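Local coordinates for DUF115 domain-containing protein (Magnetospirillum magneticum AMB-1, PDB 5MU5), which is a Maf-type glycosyltransferase involved in the formation of bacterial flagella, where it probably glycosylates flagellin, at residues K292-R297 with L509-T514. Sequence-based numbering, arbitrary orientation.
Sequences KANQDR and LRLKST
A chi1 of 66° sets CG of Arg-297 between its backbone N and carbonyl carbon, next to the hydroxyl of Ser-513, whose own chi1 of 51° places OG in the same way. That hydroxyl gives its proton to Arg-297 O in a short hydrogen bond, OG to O 2.7 Å, tilted modestly from the carbonyl plane. OG also lies 3.6 Å from Arg-297 CG, so one hydroxyl meets both the main chain and the side chain of the arginine. From CG to NE the arginine runs extended past the backbone of the other segment: its CD comes within 3.1 Å of Ser-513 O, and its CB rests on the carbonyl carbon of Thr-514. The guanidinium turns back to its own segment, where NH1 forms a salt bridge with Asp-296 OD1 (2.7 Å) and one face lies over CA of Asn-294, offset toward the rim. The contact sits beside a mainly parallel sheet flanked by helices, and segment 292-297 belongs to the MptE-like region; it joins the C-terminal end of helix 284-294, the beta-alpha-beta crossover helix between neighbouring parallel strands 275-278 and 299-303, and the residues after it to the loop leading into helix 515-528. Thr-514 is the N-cap of that last helix, its OG1 accepting from Met-517 N. Deeper down, the amide of Asn-294 lies against two leucines. Its OD1 approaches Leu-511 CD1 to 3.3 Å, whereas ND2 passes Leu-509 CD2 at 3.8 Å and spends its hydrogen-bonding capacity, at least in part, on Val-290 O one turn earlier in the helix. Leu-511 CD1 also touches Arg-297 CG at 4.1 Å. Both leucines continue onto Phe-276 and Tyr-410 of the adjacent strands 275-278 and 408-412.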
ATOM      1  N   LYS A 292       6.772  37.823  -0.571  1.00 44.76           N
ATOM      2  CA  LYS A 292       5.971  39.000  -0.236  1.00 46.37           C
ATOM      3  C   LYS A 292       5.882  39.973  -1.396  1.00 46.20           C
ATOM      4  O   LYS A 292       4.802  40.440  -1.722  1.00 44.11           O
ATOM      5  CB  LYS A 292       6.539  39.703   0.984  1.00 47.61           C
ATOM      6  CG  LYS A 292       5.619  40.759   1.541  1.00 50.79           C
ATOM      7  CD  LYS A 292       5.981  41.127   2.968  1.00 52.93           C
ATOM      8  CE  LYS A 292       4.904  42.050   3.520  1.00 55.66           C
ATOM      9  NZ  LYS A 292       5.254  42.550   4.873  1.00 56.32           N
ATOM     10  N   ALA A 293       7.018  40.224  -2.035  1.00 47.69           N
ATOM     11  CA  ALA A 293       7.100  41.143  -3.170  1.00 48.48           C
ATOM     12  C   ALA A 293       6.384  40.624  -4.412  1.00 45.92           C
ATOM     13  O   ALA A 293       6.088  41.397  -5.309  1.00 44.76           O
ATOM     14  CB  ALA A 293       8.558  41.427  -3.506  1.00 50.66           C
ATOM     15  N   ASN A 294       6.086  39.333  -4.457  1.00 42.21           N
ATOM     16  CA  ASN A 294       5.431  38.751  -5.618  1.00 42.52           C
ATOM     17  C   ASN A 294       4.003  38.247  -5.392  1.00 42.03           C
ATOM     18  O   ASN A 294       3.358  37.822  -6.338  1.00 41.50           O
ATOM     19  CB  ASN A 294       6.297  37.611  -6.162  1.00 42.00           C
ATOM     20  CG  ASN A 294       7.507  38.119  -6.901  1.00 43.79           C
ATOM     21  OD1 ASN A 294       7.425  38.460  -8.078  1.00 42.61           O
ATOM     22  ND2 ASN A 294       8.643  38.171  -6.218  1.00 44.77           N
ATOM     23  N   GLN A 295       3.495  38.311  -4.168  1.00 42.09           N
ATOM     24  CA  GLN A 295       2.196  37.717  -3.881  1.00 44.44           C
ATOM     25  C   GLN A 295       1.063  38.338  -4.675  1.00 46.04           C
ATOM     26  O   GLN A 295       0.025  37.694  -4.872  1.00 47.99           O
ATOM     27  CB  GLN A 295       1.860  37.757  -2.390  1.00 43.94           C
ATOM     28  CG  GLN A 295       1.481  39.123  -1.866  1.00 43.81           C
ATOM     29  CD  GLN A 295       1.127  39.064  -0.403  1.00 43.99           C
ATOM     30  OE1 GLN A 295       0.289  38.278   0.003  1.00 44.54           O
ATOM     31  NE2 GLN A 295       1.770  39.894   0.400  1.00 47.20           N
ATOM     32  N   ASP A 296       1.253  39.565  -5.143  1.00 44.75           N
ATOM     33  CA  ASP A 296       0.234  40.214  -5.966  1.00 48.23           C
ATOM     34  C   ASP A 296       0.042  39.572  -7.364  1.00 47.82           C
ATOM     35  O   ASP A 296      -1.047  39.701  -7.955  1.00 47.23           O
ATOM     36  CB  ASP A 296       0.490  41.725  -6.071  1.00 51.14           C
ATOM     37  CG  ASP A 296       1.805  42.053  -6.747  1.00 57.99           C
ATOM     38  OD1 ASP A 296       2.728  41.196  -6.755  1.00 62.65           O
ATOM     39  OD2 ASP A 296       1.930  43.187  -7.265  1.00 66.38           O
ATOM     40  N   ARG A 297       1.065  38.872  -7.865  1.00 43.97           N
ATOM     41  CA  ARG A 297       1.013  38.234  -9.177  1.00 45.08           C
ATOM     42  C   ARG A 297       1.353  36.730  -9.208  1.00 43.89           C
ATOM     43  O   ARG A 297       1.662  36.164 -10.264  1.00 45.33           O
ATOM     44  CB  ARG A 297       1.881  38.988 -10.170  1.00 48.29           C
ATOM     45  CG  ARG A 297       3.368  38.964  -9.878  1.00 52.74           C
ATOM     46  CD  ARG A 297       4.075  39.935 -10.807  1.00 58.81           C
ATOM     47  NE  ARG A 297       5.394  40.309 -10.316  1.00 67.83           N
ATOM     48  CZ  ARG A 297       5.617  41.148  -9.305  1.00 76.38           C
ATOM     49  NH1 ARG A 297       4.599  41.710  -8.648  1.00 80.09           N
ATOM     50  NH2 ARG A 297       6.868  41.417  -8.936  1.00 77.59           N
ATOM     51  N   LEU A 509      14.573  34.693  -9.111  1.00 44.44           N
ATOM     52  CA  LEU A 509      13.197  34.538  -9.552  1.00 47.62           C
ATOM     53  C   LEU A 509      12.687  35.802 -10.229  1.00 47.98           C
ATOM     54  O   LEU A 509      12.750  36.863  -9.642  1.00 50.65           O
ATOM     55  CB  LEU A 509      12.321  34.196  -8.349  1.00 48.70           C
ATOM     56  CG  LEU A 509      10.814  34.038  -8.530  1.00 50.67           C
ATOM     57  CD1 LEU A 509      10.263  33.054  -7.505  1.00 51.15           C
ATOM     58  CD2 LEU A 509      10.089  35.371  -8.427  1.00 50.34           C
ATOM     59  N   ARG A 510      12.212  35.681 -11.468  1.00 49.11           N
ATOM     60  CA  ARG A 510      11.566  36.787 -12.203  1.00 51.54           C
ATOM     61  C   ARG A 510      10.298  36.208 -12.799  1.00 49.37           C
ATOM     62  O   ARG A 510      10.354  35.218 -13.520  1.00 50.17           O
ATOM     63  CB  ARG A 510      12.419  37.317 -13.369  1.00 53.99           C
ATOM     64  CG  ARG A 510      13.748  37.964 -13.007  1.00 60.92           C
ATOM     65  CD  ARG A 510      13.590  39.258 -12.208  1.00 64.50           C
ATOM     66  NE  ARG A 510      14.887  39.870 -11.918  1.00 68.51           N
ATOM     67  CZ  ARG A 510      15.750  39.444 -10.993  1.00 72.35           C
ATOM     68  NH1 ARG A 510      15.492  38.377 -10.236  1.00 71.02           N
ATOM     69  NH2 ARG A 510      16.899  40.086 -10.825  1.00 76.44           N
ATOM     70  N   LEU A 511       9.163  36.826 -12.526  1.00 48.09           N
ATOM     71  CA  LEU A 511       7.894  36.341 -13.039  1.00 46.41           C
ATOM     72  C   LEU A 511       7.451  37.175 -14.231  1.00 49.40           C
ATOM     73  O   LEU A 511       7.807  38.333 -14.341  1.00 54.28           O
ATOM     74  CB  LEU A 511       6.840  36.395 -11.941  1.00 44.02           C
ATOM     75  CG  LEU A 511       7.199  35.668 -10.645  1.00 43.19           C
ATOM     76  CD1 LEU A 511       6.074  35.884  -9.637  1.00 43.19           C
ATOM     77  CD2 LEU A 511       7.447  34.187 -10.884  1.00 40.48           C
ATOM     78  N   LYS A 512       6.665  36.577 -15.116  1.00 51.75           N
ATOM     79  CA  LYS A 512       6.134  37.267 -16.288  1.00 55.14           C
ATOM     80  C   LYS A 512       4.667  37.656 -16.070  1.00 52.49           C
ATOM     81  O   LYS A 512       4.045  38.246 -16.937  1.00 56.37           O
ATOM     82  CB  LYS A 512       6.237  36.349 -17.513  1.00 57.60           C
ATOM     83  CG  LYS A 512       7.660  35.938 -17.864  1.00 63.41           C
ATOM     84  CD  LYS A 512       7.687  34.721 -18.785  1.00 69.71           C
ATOM     85  CE  LYS A 512       9.114  34.243 -19.035  1.00 73.19           C
ATOM     86  NZ  LYS A 512       9.135  32.779 -19.305  1.00 77.11           N
ATOM     87  N   SER A 513       4.116  37.335 -14.910  1.00 48.81           N
ATOM     88  CA  SER A 513       2.691  37.532 -14.660  1.00 48.05           C
ATOM     89  C   SER A 513       2.348  38.926 -14.149  1.00 46.60           C
ATOM     90  O   SER A 513       3.219  39.697 -13.806  1.00 45.46           O
ATOM     91  CB  SER A 513       2.225  36.506 -13.636  1.00 46.59           C
ATOM     92  OG  SER A 513       3.086  36.548 -12.510  1.00 50.65           O
ATOM     93  N   THR A 514       1.051  39.202 -14.083  1.00 47.41           N
ATOM     94  CA  THR A 514       0.505  40.447 -13.549  1.00 48.84           C
ATOM     95  C   THR A 514      -0.619  40.166 -12.551  1.00 48.52           C
ATOM     96  O   THR A 514      -1.155  39.040 -12.501  1.00 48.81           O
ATOM     97  CB  THR A 514      -0.122  41.278 -14.672  1.00 50.11           C
ATOM     98  OG1 THR A 514      -1.277  40.596 -15.182  1.00 48.29           O
ATOM     99  CG2 THR A 514       0.875  41.499 -15.795  1.00 50.84           C
TER